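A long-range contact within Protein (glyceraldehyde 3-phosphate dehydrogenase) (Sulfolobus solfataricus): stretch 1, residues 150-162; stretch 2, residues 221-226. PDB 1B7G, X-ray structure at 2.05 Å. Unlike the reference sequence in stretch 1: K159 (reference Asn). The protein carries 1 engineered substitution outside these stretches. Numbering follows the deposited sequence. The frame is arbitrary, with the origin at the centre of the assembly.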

ATOM      1  N   THR A 150       5.237 -28.769  -3.327  1.00 28.22           N
ATOM      2  CA  THR A 150       6.570 -28.632  -2.780  1.00 22.08           C
ATOM      3  C   THR A 150       6.866 -29.640  -1.662  1.00 33.29           C
ATOM      4  O   THR A 150       7.971 -30.235  -1.680  1.00 30.89           O
ATOM      5  CB  THR A 150       6.843 -27.215  -2.221  1.00 22.31           C
ATOM      6  OG1 THR A 150       6.581 -26.281  -3.280  1.00 27.28           O
ATOM      7  CG2 THR A 150       8.240 -27.067  -1.669  1.00 18.09           C
ATOM      8  N   VAL A 151       5.987 -29.839  -0.690  1.00 25.58           N
ATOM      9  CA  VAL A 151       6.240 -30.748   0.428  1.00 30.91           C
ATOM     10  C   VAL A 151       6.385 -32.193  -0.046  1.00 30.25           C
ATOM     11  O   VAL A 151       7.160 -32.974   0.513  1.00 28.75           O
ATOM     12  CB  VAL A 151       5.178 -30.657   1.533  1.00 22.08           C
ATOM     13  CG1 VAL A 151       5.252 -31.796   2.536  1.00 25.48           C
ATOM     14  CG2 VAL A 151       5.358 -29.314   2.325  1.00 20.85           C
ATOM     15  N   ASN A 152       5.636 -32.550  -1.062  1.00 29.39           N
ATOM     16  CA  ASN A 152       5.555 -33.793  -1.767  1.00 33.30           C
ATOM     17  C   ASN A 152       6.904 -34.238  -2.286  1.00 35.12           C
ATOM     18  O   ASN A 152       7.176 -35.427  -2.299  1.00 32.62           O
ATOM     19  CB  ASN A 152       4.498 -33.732  -2.889  1.00 35.54           C
ATOM     20  CG  ASN A 152       4.038 -35.079  -3.392  1.00 53.83           C
ATOM     21  OD1 ASN A 152       3.299 -35.859  -2.763  1.00 33.13           O
ATOM     22  ND2 ASN A 152       4.457 -35.393  -4.623  1.00 38.58           N
ATOM     23  N   LYS A 153       7.835 -33.324  -2.535  1.00 34.89           N
ATOM     24  CA  LYS A 153       9.198 -33.678  -2.880  1.00 36.92           C
ATOM     25  C   LYS A 153       9.950 -34.315  -1.718  1.00 40.06           C
ATOM     26  O   LYS A 153      10.960 -35.018  -1.914  1.00 41.03           O
ATOM     27  CB  LYS A 153       9.950 -32.433  -3.332  1.00 30.40           C
ATOM     28  CG  LYS A 153       9.426 -31.812  -4.614  1.00 30.00           C
ATOM     29  CD  LYS A 153      10.325 -30.641  -5.059  1.00 38.63           C
ATOM     30  CE  LYS A 153       9.620 -29.823  -6.133  1.00 44.19           C
ATOM     31  NZ  LYS A 153      10.543 -29.104  -7.045  1.00 62.87           N
ATOM     32  N   VAL A 154       9.569 -34.028  -0.490  1.00 36.61           N
ATOM     33  CA  VAL A 154      10.249 -34.593   0.674  1.00 34.41           C
ATOM     34  C   VAL A 154       9.651 -35.964   0.979  1.00 41.40           C
ATOM     35  O   VAL A 154      10.412 -36.910   1.205  1.00 38.63           O
ATOM     36  CB  VAL A 154      10.177 -33.671   1.888  1.00 34.74           C
ATOM     37  CG1 VAL A 154      10.761 -34.337   3.122  1.00 37.02           C
ATOM     38  CG2 VAL A 154      10.896 -32.371   1.573  1.00 33.34           C
ATOM     39  N   SER A 155       8.332 -36.073   0.860  1.00 34.69           N
ATOM     40  CA  SER A 155       7.638 -37.331   1.067  1.00 33.37           C
ATOM     41  C   SER A 155       6.212 -37.189   0.566  1.00 33.99           C
ATOM     42  O   SER A 155       5.590 -36.119   0.703  1.00 34.24           O
ATOM     43  CB  SER A 155       7.628 -37.786   2.523  1.00 33.66           C
ATOM     44  OG  SER A 155       6.709 -38.845   2.698  1.00 33.29           O
ATOM     45  N   LYS A 156       5.705 -38.251  -0.046  1.00 30.19           N
ATOM     46  CA  LYS A 156       4.394 -38.166  -0.668  1.00 32.00           C
ATOM     47  C   LYS A 156       3.324 -37.645   0.300  1.00 36.79           C
ATOM     48  O   LYS A 156       3.177 -38.205   1.390  1.00 32.37           O
ATOM     49  CB  LYS A 156       3.968 -39.557  -1.147  1.00 31.67           C
ATOM     50  CG  LYS A 156       2.817 -39.457  -2.133  1.00 34.57           C
ATOM     51  CD  LYS A 156       2.372 -40.823  -2.613  1.00 51.41           C
ATOM     52  CE  LYS A 156       0.986 -40.739  -3.243  1.00 57.44           C
ATOM     53  NZ  LYS A 156       0.893 -39.663  -4.256  1.00 57.59           N
ATOM     54  N   VAL A 157       2.550 -36.657  -0.112  1.00 30.89           N
ATOM     55  CA  VAL A 157       1.463 -36.131   0.702  1.00 31.41           C
ATOM     56  C   VAL A 157       0.276 -37.074   0.561  1.00 29.71           C
ATOM     57  O   VAL A 157      -0.289 -37.282  -0.514  1.00 30.04           O
ATOM     58  CB  VAL A 157       1.061 -34.697   0.311  1.00 30.41           C
ATOM     59  CG1 VAL A 157      -0.188 -34.236   1.029  1.00 26.90           C
ATOM     60  CG2 VAL A 157       2.267 -33.788   0.588  1.00 25.58           C
ATOM     61  N   GLU A 158      -0.076 -37.658   1.700  1.00 28.30           N
ATOM     62  CA  GLU A 158      -1.153 -38.646   1.695  1.00 32.15           C
ATOM     63  C   GLU A 158      -2.470 -38.058   2.139  1.00 31.87           C
ATOM     64  O   GLU A 158      -3.537 -38.517   1.724  1.00 32.11           O
ATOM     65  CB  GLU A 158      -0.699 -39.786   2.642  1.00 30.24           C
ATOM     66  CG  GLU A 158       0.505 -40.517   2.076  1.00 45.05           C
ATOM     67  CD  GLU A 158       0.161 -41.326   0.834  1.00 51.78           C
ATOM     68  OE1 GLU A 158      -1.016 -41.321   0.406  1.00 51.80           O
ATOM     69  OE2 GLU A 158       1.065 -41.970   0.280  1.00 50.24           O
ATOM     70  N   LYS A 159      -2.389 -37.000   2.957  1.00 28.74           N
ATOM     71  CA  LYS A 159      -3.604 -36.377   3.455  1.00 31.38           C
ATOM     72  C   LYS A 159      -3.418 -34.919   3.888  1.00 23.09           C
ATOM     73  O   LYS A 159      -2.417 -34.524   4.417  1.00 28.26           O
ATOM     74  CB  LYS A 159      -4.135 -37.183   4.670  1.00 32.99           C
ATOM     75  CG  LYS A 159      -5.581 -36.786   4.955  1.00 29.32           C
ATOM     76  CD  LYS A 159      -6.071 -37.263   6.295  1.00 43.29           C
ATOM     77  CE  LYS A 159      -6.145 -38.774   6.382  1.00 43.12           C
ATOM     78  NZ  LYS A 159      -6.913 -39.192   7.595  1.00 59.60           N
ATOM     79  N   VAL A 160      -4.442 -34.097   3.581  1.00 28.52           N
ATOM     80  CA  VAL A 160      -4.419 -32.687   3.945  1.00 28.11           C
ATOM     81  C   VAL A 160      -5.736 -32.323   4.649  1.00 21.01           C
ATOM     82  O   VAL A 160      -6.807 -32.578   4.098  1.00 25.24           O
ATOM     83  CB  VAL A 160      -4.284 -31.746   2.724  1.00 31.97           C
ATOM     84  CG1 VAL A 160      -4.390 -30.257   3.149  1.00 25.18           C
ATOM     85  CG2 VAL A 160      -2.968 -31.933   1.992  1.00 25.54           C
ATOM     86  N   ARG A 161      -5.586 -31.635   5.774  1.00 20.76           N
ATOM     87  CA  ARG A 161      -6.755 -31.051   6.450  1.00 24.87           C
ATOM     88  C   ARG A 161      -6.371 -29.575   6.667  1.00 25.80           C
ATOM     89  O   ARG A 161      -5.237 -29.326   7.083  1.00 29.45           O
ATOM     90  CB  ARG A 161      -7.121 -31.711   7.776  1.00 23.33           C
ATOM     91  CG  ARG A 161      -7.550 -33.195   7.639  1.00 23.04           C
ATOM     92  CD  ARG A 161      -8.873 -33.283   6.915  1.00 27.64           C
ATOM     93  NE  ARG A 161      -9.400 -34.652   6.811  1.00 30.10           N
ATOM     94  CZ  ARG A 161      -9.213 -35.429   5.741  1.00 46.09           C
ATOM     95  NH1 ARG A 161      -8.502 -34.925   4.727  1.00 27.02           N
ATOM     96  NH2 ARG A 161      -9.711 -36.663   5.656  1.00 29.16           N
ATOM     97  N   ALA A 162      -7.242 -28.655   6.231  1.00 27.09           N
ATOM     98  CA  ALA A 162      -6.856 -27.258   6.348  1.00 26.24           C
ATOM     99  C   ALA A 162      -8.083 -26.404   6.738  1.00 21.52           C
ATOM    100  O   ALA A 162      -9.191 -26.685   6.352  1.00 21.58           O
ATOM    101  CB  ALA A 162      -6.323 -26.722   5.007  1.00 22.04           C
ATOM    102  N   HIS A 221      -3.904 -19.536   6.221  1.00 23.80           N
ATOM    103  CA  HIS A 221      -4.216 -20.959   6.236  1.00 25.84           C
ATOM    104  C   HIS A 221      -3.567 -21.660   7.441  1.00 18.25           C
ATOM    105  O   HIS A 221      -2.489 -21.381   7.848  1.00 21.59           O
ATOM    106  CB  HIS A 221      -3.760 -21.751   4.990  1.00 19.60           C
ATOM    107  CG  HIS A 221      -4.389 -21.275   3.706  1.00 19.93           C
ATOM    108  ND1 HIS A 221      -4.530 -22.127   2.609  1.00 24.93           N
ATOM    109  CD2 HIS A 221      -4.889 -20.094   3.342  1.00 24.25           C
ATOM    110  CE1 HIS A 221      -5.142 -21.415   1.632  1.00 20.56           C
ATOM    111  NE2 HIS A 221      -5.328 -20.200   2.054  1.00 24.88           N
ATOM    112  N   PHE A 222      -4.294 -22.686   7.921  1.00 16.42           N
ATOM    113  CA  PHE A 222      -3.734 -23.436   9.077  1.00 23.11           C
ATOM    114  C   PHE A 222      -3.838 -24.908   8.693  1.00 21.62           C
ATOM    115  O   PHE A 222      -4.942 -25.357   8.356  1.00 21.33           O
ATOM    116  CB  PHE A 222      -4.503 -23.139  10.356  1.00 28.14           C
ATOM    117  CG  PHE A 222      -4.509 -21.668  10.711  1.00 23.06           C
ATOM    118  CD1 PHE A 222      -3.417 -21.101  11.339  1.00 24.19           C
ATOM    119  CD2 PHE A 222      -5.572 -20.858  10.355  1.00 34.87           C
ATOM    120  CE1 PHE A 222      -3.409 -19.742  11.636  1.00 27.65           C
ATOM    121  CE2 PHE A 222      -5.567 -19.498  10.645  1.00 36.88           C
ATOM    122  CZ  PHE A 222      -4.481 -18.946  11.292  1.00 27.32           C
ATOM    123  N   ILE A 223      -2.685 -25.539   8.493  1.00 22.21           N
ATOM    124  CA  ILE A 223      -2.780 -26.826   7.802  1.00 26.72           C
ATOM    125  C   ILE A 223      -2.082 -27.983   8.496  1.00 19.44           C
ATOM    126  O   ILE A 223      -1.233 -27.834   9.324  1.00 20.81           O
ATOM    127  CB  ILE A 223      -2.222 -26.792   6.364  1.00 31.00           C
ATOM    128  CG1 ILE A 223      -0.710 -26.573   6.457  1.00 26.75           C
ATOM    129  CG2 ILE A 223      -2.871 -25.737   5.486  1.00 39.12           C
ATOM    130  CD1 ILE A 223      -0.035 -27.049   5.165  1.00 51.84           C
ATOM    131  N   ASN A 224      -2.674 -29.131   8.176  1.00 21.88           N
ATOM    132  CA  ASN A 224      -2.190 -30.384   8.757  1.00 24.45           C
ATOM    133  C   ASN A 224      -2.017 -31.370   7.586  1.00 23.15           C
ATOM    134  O   ASN A 224      -2.994 -31.742   6.965  1.00 26.49           O
ATOM    135  CB  ASN A 224      -3.188 -30.906   9.772  1.00 25.72           C
ATOM    136  CG  ASN A 224      -2.799 -32.269  10.329  1.00 49.64           C
ATOM    137  OD1 ASN A 224      -2.552 -33.272   9.650  1.00 58.13           O
ATOM    138  ND2 ASN A 224      -2.736 -32.323  11.656  1.00 46.24           N
ATOM    139  N   ILE A 225      -0.754 -31.759   7.417  1.00 24.72           N
ATOM    140  CA  ILE A 225      -0.441 -32.670   6.298  1.00 25.02           C
ATOM    141  C   ILE A 225       0.006 -34.017   6.879  1.00 23.09           C
ATOM    142  O   ILE A 225       0.730 -34.082   7.867  1.00 25.47           O
ATOM    143  CB  ILE A 225       0.702 -32.083   5.442  1.00 28.52           C
ATOM    144  CG1 ILE A 225       0.316 -30.769   4.736  1.00 33.53           C
ATOM    145  CG2 ILE A 225       1.175 -33.088   4.378  1.00 37.39           C
ATOM    146  CD1 ILE A 225       1.555 -30.032   4.228  1.00 34.72           C
ATOM    147  N   THR A 226      -0.488 -35.108   6.244  1.00 23.32           N
ATOM    148  CA  THR A 226       0.005 -36.427   6.657  1.00 25.66           C
ATOM    149  C   THR A 226       0.827 -36.996   5.486  1.00 24.64           C
ATOM    150  O   THR A 226       0.326 -36.945   4.363  1.00 30.53           O
ATOM    151  CB  THR A 226      -1.120 -37.423   6.989  1.00 31.13           C
ATOM    152  OG1 THR A 226      -1.952 -36.829   7.962  1.00 34.30           O
ATOM    153  CG2 THR A 226      -0.529 -38.744   7.493  1.00 34.74           C
TER

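Residues 157-162 and 221-226 are neighbouring antiparallel strands of one sheet. Their directions differ by 163°, and their axes approach to 4.6 Å. The register pairs K159 with T226, V160 with I225, R161 with N224 and A162 with I223.

Two of these pairs are hydrogen-bonded in both directions. T226 N donates to K159 O at 2.7 Å, and K159 N returns a bond to T226 O at 3.1 Å. R161 N reaches N224 O at 2.9 Å, while N224 N reaches R161 O at 2.8 Å. T226 O also accepts from E158 N at 2.8 Å, so one carbonyl serves two successive amides. E158 has a psi of -27°, unlike the extended residues that follow it, and its amide turns to the same oxygen as that of K159. Between the hydrogen-bonded pairs lie CA-H...O contacts: I225 CA is 3.3 Å from K159 O, and V160 CA is 3.5 Å from N224 O.

Side chains alternate between the two faces. V160, A162, I223 and I225 share a buried, apolar face. A162 CB packs 3.6 Å from I223 CG2. A162 CA and I223 CA are 4.3 Å apart, as suits a non-hydrogen-bonded pair. I225 meets three valines. I225 CG2 is 3.8 Å from V157 CG1, I225 CG1 is 4.4 Å from V160 CG2, and I225 CD1 is 4.3 Å from V151 CG2. The last contact ties the preceding helix to the sheet. N152 OD1 accepts from V157 N at 2.9 Å, linking the helix region to the start of the strand.

K159, R161, N224 and T226 occupy the other, partly exposed face. K159 CB and T226 CB are 3.8 Å apart, but the lysine's end leads away. The end of R161 also leads away, and R161 NH1 donates to V160 O at 3.0 Å.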